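Local atomic coordinates of amidohydrolase (Staphylococcus aureus, PDB entry 3NUR), a protein that probably hydrolyses carbon–nitrogen bonds other than those of peptides, as a metal-dependent TIM-barrel enzyme of the amidohydrolase family. Residues V103-K106 with A107-C111; I251-W254 with G255-I258. All coordinates share one frame; numbering follows the deposited sequence.

Overall arrangement
Both contacts are local, made by residues close together in one continuous run, but they lie in different parts of a TIM-barrel fold. Interaction 1 lies at the N-terminal part of helix 104-124, which links the parallel strands 87-94 and 129-131; it is partly buried, its centre 21 Å from the centre of the chain. Interaction 2 is a buried loop following strand 249-251, centred 10 Å from the chain's centre, with the His253 side chain about 5 Å from the bound calcium ion, which is held by Glu28, His30, His192 and Asp316. The two centres lie 29 Å apart on opposite sides of the chain's centre, and their nearest atoms are about 19 Å apart.

Interaction 1 of 2, residues V103-K106 with A107-C111; sequences VGQK and AIELC
Gln105 sends CG trans to its own backbone N (chi1 -164°) and then bends at chi2, while Glu109, one helical turn on, runs extended beyond CG; the two side chains thus meet on the exposed face of the helix. Gln105 NE2 donates to Glu109 OE2 at 3.1 Å, leaving in the amide plane but reaching the carboxylate on its anti side, with the two flat groups turned 66° apart. The same pair is joined through the backbone, Glu109 N to Gln105 O at 2.9 Å. Ile108 N bonds to Gly104 O and Leu110 N to Lys106 O, whereas Ala107 N to Val103 O, at 3.3 Å, is weak. Gly104 has a positive phi (55°), which glycine adopts readily, where the chain enters the helix. The small Ala107 is buried; its methyl CB lies 3.4 Å from Gly104 O and also touches Leu102. Lys106 lays its aliphatic CG 3.8 Å from Leu110 CD1, and its NZ makes a weak hydrogen bond to Glu39 O. Leu110 itself packs on Pro99 and Leu102. Since an amide meets the probably ionised carboxylate, the bond is no salt bridge and, exposed to solvent, probably adds only modestly to the backbone bonds.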
loop_
_atom_site.group_PDB
_atom_site.type_symbol
_atom_site.label_atom_id
_atom_site.label_comp_id
_atom_site.label_asym_id
_atom_site.label_seq_id
_atom_site.Cartn_x
_atom_site.Cartn_y
_atom_site.Cartn_z
ATOM N N VAL A 103 -13.290 4.285 14.948
ATOM C CA VAL A 103 -12.670 5.056 16.014
ATOM C C VAL A 103 -12.670 4.288 17.331
ATOM O O VAL A 103 -13.466 3.360 17.531
ATOM C CB VAL A 103 -13.300 6.486 16.176
ATOM C CG1 VAL A 103 -13.226 7.297 14.876
ATOM C CG2 VAL A 103 -14.733 6.418 16.702
ATOM N N GLY A 104 -11.807 4.738 18.226
ATOM C CA GLY A 104 -11.686 4.281 19.602
ATOM C C GLY A 104 -11.467 2.808 19.839
ATOM O O GLY A 104 -10.837 2.121 19.031
ATOM N N GLN A 105 -12.006 2.322 20.974
ATOM C CA GLN A 105 -11.881 0.933 21.400
ATOM C C GLN A 105 -12.375 -0.072 20.345
ATOM O O GLN A 105 -11.734 -1.122 20.171
ATOM C CB GLN A 105 -12.589 0.730 22.763
ATOM C CG GLN A 105 -12.199 -0.575 23.492
ATOM C CD GLN A 105 -10.707 -0.759 23.739
ATOM O OE1 GLN A 105 -9.959 0.180 24.050
ATOM N NE2 GLN A 105 -10.246 -1.992 23.633
ATOM N N LYS A 106 -13.504 0.234 19.662
ATOM C CA LYS A 106 -14.027 -0.656 18.617
ATOM C C LYS A 106 -12.978 -0.851 17.500
ATOM O O LYS A 106 -12.761 -1.991 17.071
ATOM C CB LYS A 106 -15.336 -0.126 18.026
ATOM C CG LYS A 106 -15.782 -0.906 16.791
ATOM C CD LYS A 106 -17.009 -1.759 17.027
ATOM C CE LYS A 106 -18.230 -1.098 16.445
ATOM N NZ LYS A 106 -18.178 -1.016 14.956
ATOM N N ALA A 107 -12.321 0.250 17.047
ATOM C CA ALA A 107 -11.269 0.187 16.012
ATOM C C ALA A 107 -10.112 -0.683 16.514
ATOM O O ALA A 107 -9.645 -1.571 15.786
ATOM C CB ALA A 107 -10.757 1.590 15.679
ATOM N N ILE A 108 -9.681 -0.451 17.772
ATOM C CA ILE A 108 -8.596 -1.222 18.392
ATOM C C ILE A 108 -8.903 -2.730 18.408
ATOM O O ILE A 108 -8.087 -3.519 17.914
ATOM C CB ILE A 108 -8.185 -0.650 19.789
ATOM C CG1 ILE A 108 -7.685 0.816 19.672
ATOM C CG2 ILE A 108 -7.128 -1.533 20.485
ATOM C CD1 ILE A 108 -7.648 1.609 21.086
ATOM N N GLU A 109 -10.066 -3.118 18.978
ATOM C CA GLU A 109 -10.471 -4.520 19.114
ATOM C C GLU A 109 -10.629 -5.219 17.764
ATOM O O GLU A 109 -10.167 -6.341 17.622
ATOM C CB GLU A 109 -11.746 -4.665 19.957
ATOM C CG GLU A 109 -11.509 -4.382 21.432
ATOM C CD GLU A 109 -12.731 -4.386 22.333
ATOM O OE1 GLU A 109 -13.824 -4.800 21.881
ATOM O OE2 GLU A 109 -12.590 -3.967 23.505
ATOM N N LEU A 110 -11.254 -4.555 16.782
ATOM C CA LEU A 110 -11.453 -5.149 15.464
ATOM C C LEU A 110 -10.159 -5.293 14.678
ATOM O O LEU A 110 -10.008 -6.299 13.983
ATOM C CB LEU A 110 -12.571 -4.457 14.658
ATOM C CG LEU A 110 -14.002 -4.572 15.248
ATOM C CD1 LEU A 110 -14.976 -3.799 14.433
ATOM C CD2 LEU A 110 -14.476 -6.028 15.326
ATOM N N CYS A 111 -9.191 -4.340 14.830
ATOM C CA CYS A 111 -7.883 -4.483 14.154
ATOM C C CYS A 111 -7.123 -5.667 14.776
ATOM O O CYS A 111 -6.518 -6.467 14.049
ATOM C CB CYS A 111 -7.072 -3.195 14.243
ATOM S SG CYS A 111 -7.674 -1.872 13.160
#

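Interaction 2 of 2, residues I251-W254 with G255-I258; sequences IGHW and GEFI
Glu256 folds back on the loop that precedes it, and its carboxylate meets His253 three residues earlier. From CB, the chain starts with CG beside the backbone N and then bends at chi2, which curls the acid over the peptide of Gly252: CG lies 3.3 Å from Gly252 O. At the tip the two oxygens divide their work. OE1 comes 3.4 Å from His253 CB and accepts a hydrogen bond from His225 ND1. OE2 accepts from His253 ND1 at 2.8 Å, a nearly straight bond (163°). It reaches the imidazole at its edge, in the ring plane, whereas the donor stands above the carboxylate plane; ring and carboxylate are turned 46° apart. A water donates to the same OE2 and accepts from Gly252 N, tying the acid to the backbone as well. The bond from ND1 helps to set the orientation of the His253 ring, which lies about 5 Å from the calcium ion.

Backbone bonds close the bend: Gly255 N reaches Gly252 O at 2.9 Å and Glu256 N reaches His253 O at 3.3 Å. Gly255 sits at phi 101°, a backbone conformation that glycine takes readily because it has no CB to press on the preceding carbonyl, and the residue opens a type I' turn that ends at Ile258. Ile251 CD1 meets Ile258 CD1 at 3.9 Å, an apolar contact between two branched side chains.

Ile251 ends strand 249-251, paired by backbone hydrogen bonds with Tyr287 of strand 286-288 and with Thr289 just after it. Trp254 packs on helix 296-306 and donates from NE1 to Met293 O, while Glu256 and Ile258 rest against helix 223-237, so the loop is wedged between two helices beyond the end of its strand.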
loop_
_atom_site.group_PDB
_atom_site.type_symbol
_atom_site.label_atom_id
_atom_site.label_comp_id
_atom_site.label_asym_id
_atom_site.label_seq_id
_atom_site.Cartn_x
_atom_site.Cartn_y
_atom_site.Cartn_z
ATOM N N ILE A 251 3.734 2.580 -2.296
ATOM C CA ILE A 251 2.525 3.113 -2.919
ATOM C C ILE A 251 2.250 2.341 -4.192
ATOM O O ILE A 251 3.180 1.974 -4.902
ATOM C CB ILE A 251 2.545 4.633 -3.155
ATOM C CG1 ILE A 251 3.798 5.080 -3.972
ATOM C CG2 ILE A 251 2.356 5.403 -1.804
ATOM C CD1 ILE A 251 3.857 6.637 -4.264
ATOM N N GLY A 252 0.976 2.103 -4.453
ATOM C CA GLY A 252 0.516 1.357 -5.609
ATOM C C GLY A 252 0.110 2.228 -6.768
ATOM O O GLY A 252 0.480 3.403 -6.838
ATOM N N HIS A 253 -0.638 1.636 -7.710
ATOM C CA HIS A 253 -1.159 2.299 -8.908
ATOM C C HIS A 253 -0.119 3.160 -9.601
ATOM O O HIS A 253 -0.400 4.305 -10.023
ATOM C CB HIS A 253 -2.469 3.039 -8.571
ATOM C CG HIS A 253 -3.403 2.153 -7.801
ATOM N ND1 HIS A 253 -3.416 2.145 -6.410
ATOM C CD2 HIS A 253 -4.230 1.184 -8.253
ATOM C CE1 HIS A 253 -4.257 1.177 -6.070
ATOM N NE2 HIS A 253 -4.787 0.590 -7.143
ATOM N N TRP A 254 1.093 2.568 -9.766
ATOM C CA TRP A 254 2.230 3.188 -10.440
ATOM C C TRP A 254 2.711 4.506 -9.802
ATOM O O TRP A 254 3.303 5.356 -10.480
ATOM C CB TRP A 254 1.934 3.346 -11.959
ATOM C CG TRP A 254 1.803 2.043 -12.703
ATOM C CD1 TRP A 254 0.711 1.601 -13.393
ATOM C CD2 TRP A 254 2.825 1.046 -12.885
ATOM N NE1 TRP A 254 0.980 0.381 -13.977
ATOM C CE2 TRP A 254 2.277 0.028 -13.701
ATOM C CE3 TRP A 254 4.161 0.931 -12.464
ATOM C CZ2 TRP A 254 3.016 -1.092 -14.100
ATOM C CZ3 TRP A 254 4.875 -0.213 -12.805
ATOM C CH2 TRP A 254 4.304 -1.208 -13.610
ATOM N N GLY A 255 2.476 4.661 -8.503
ATOM C CA GLY A 255 2.906 5.866 -7.799
ATOM C C GLY A 255 1.834 6.899 -7.542
ATOM O O GLY A 255 2.153 7.998 -7.066
ATOM N N GLU A 256 0.540 6.564 -7.829
ATOM C CA GLU A 256 -0.586 7.460 -7.490
ATOM C C GLU A 256 -0.372 8.875 -8.032
ATOM O O GLU A 256 -0.604 9.868 -7.326
ATOM C CB GLU A 256 -0.789 7.469 -5.951
ATOM C CG GLU A 256 -0.859 6.064 -5.334
ATOM C CD GLU A 256 -2.102 5.232 -5.607
ATOM O OE1 GLU A 256 -2.943 5.647 -6.436
ATOM O OE2 GLU A 256 -2.262 4.179 -4.945
ATOM N N PHE A 257 0.044 8.932 -9.311
ATOM C CA PHE A 257 0.348 10.099 -10.158
ATOM C C PHE A 257 1.672 10.792 -9.864
ATOM O O PHE A 257 2.118 11.584 -10.694
ATOM C CB PHE A 257 -0.755 11.158 -10.092
ATOM C CG PHE A 257 -2.072 10.742 -10.676
ATOM C CD1 PHE A 257 -2.368 11.001 -12.014
ATOM C CD2 PHE A 257 -3.051 10.155 -9.877
ATOM C CE1 PHE A 257 -3.612 10.672 -12.541
ATOM C CE2 PHE A 257 -4.295 9.817 -10.409
ATOM C CZ PHE A 257 -4.575 10.113 -11.729
ATOM N N ILE A 258 2.269 10.565 -8.678
ATOM C CA ILE A 258 3.502 11.275 -8.293
ATOM C C ILE A 258 4.650 11.207 -9.352
ATOM O O ILE A 258 5.225 12.263 -9.650
ATOM C CB ILE A 258 3.997 10.888 -6.875
ATOM C CG1 ILE A 258 2.958 11.296 -5.820
ATOM C CG2 ILE A 258 5.379 11.587 -6.568
ATOM C CD1 ILE A 258 3.083 10.472 -4.503
HETATM O O HOH W 1 -1.188 2.810 -2.926
#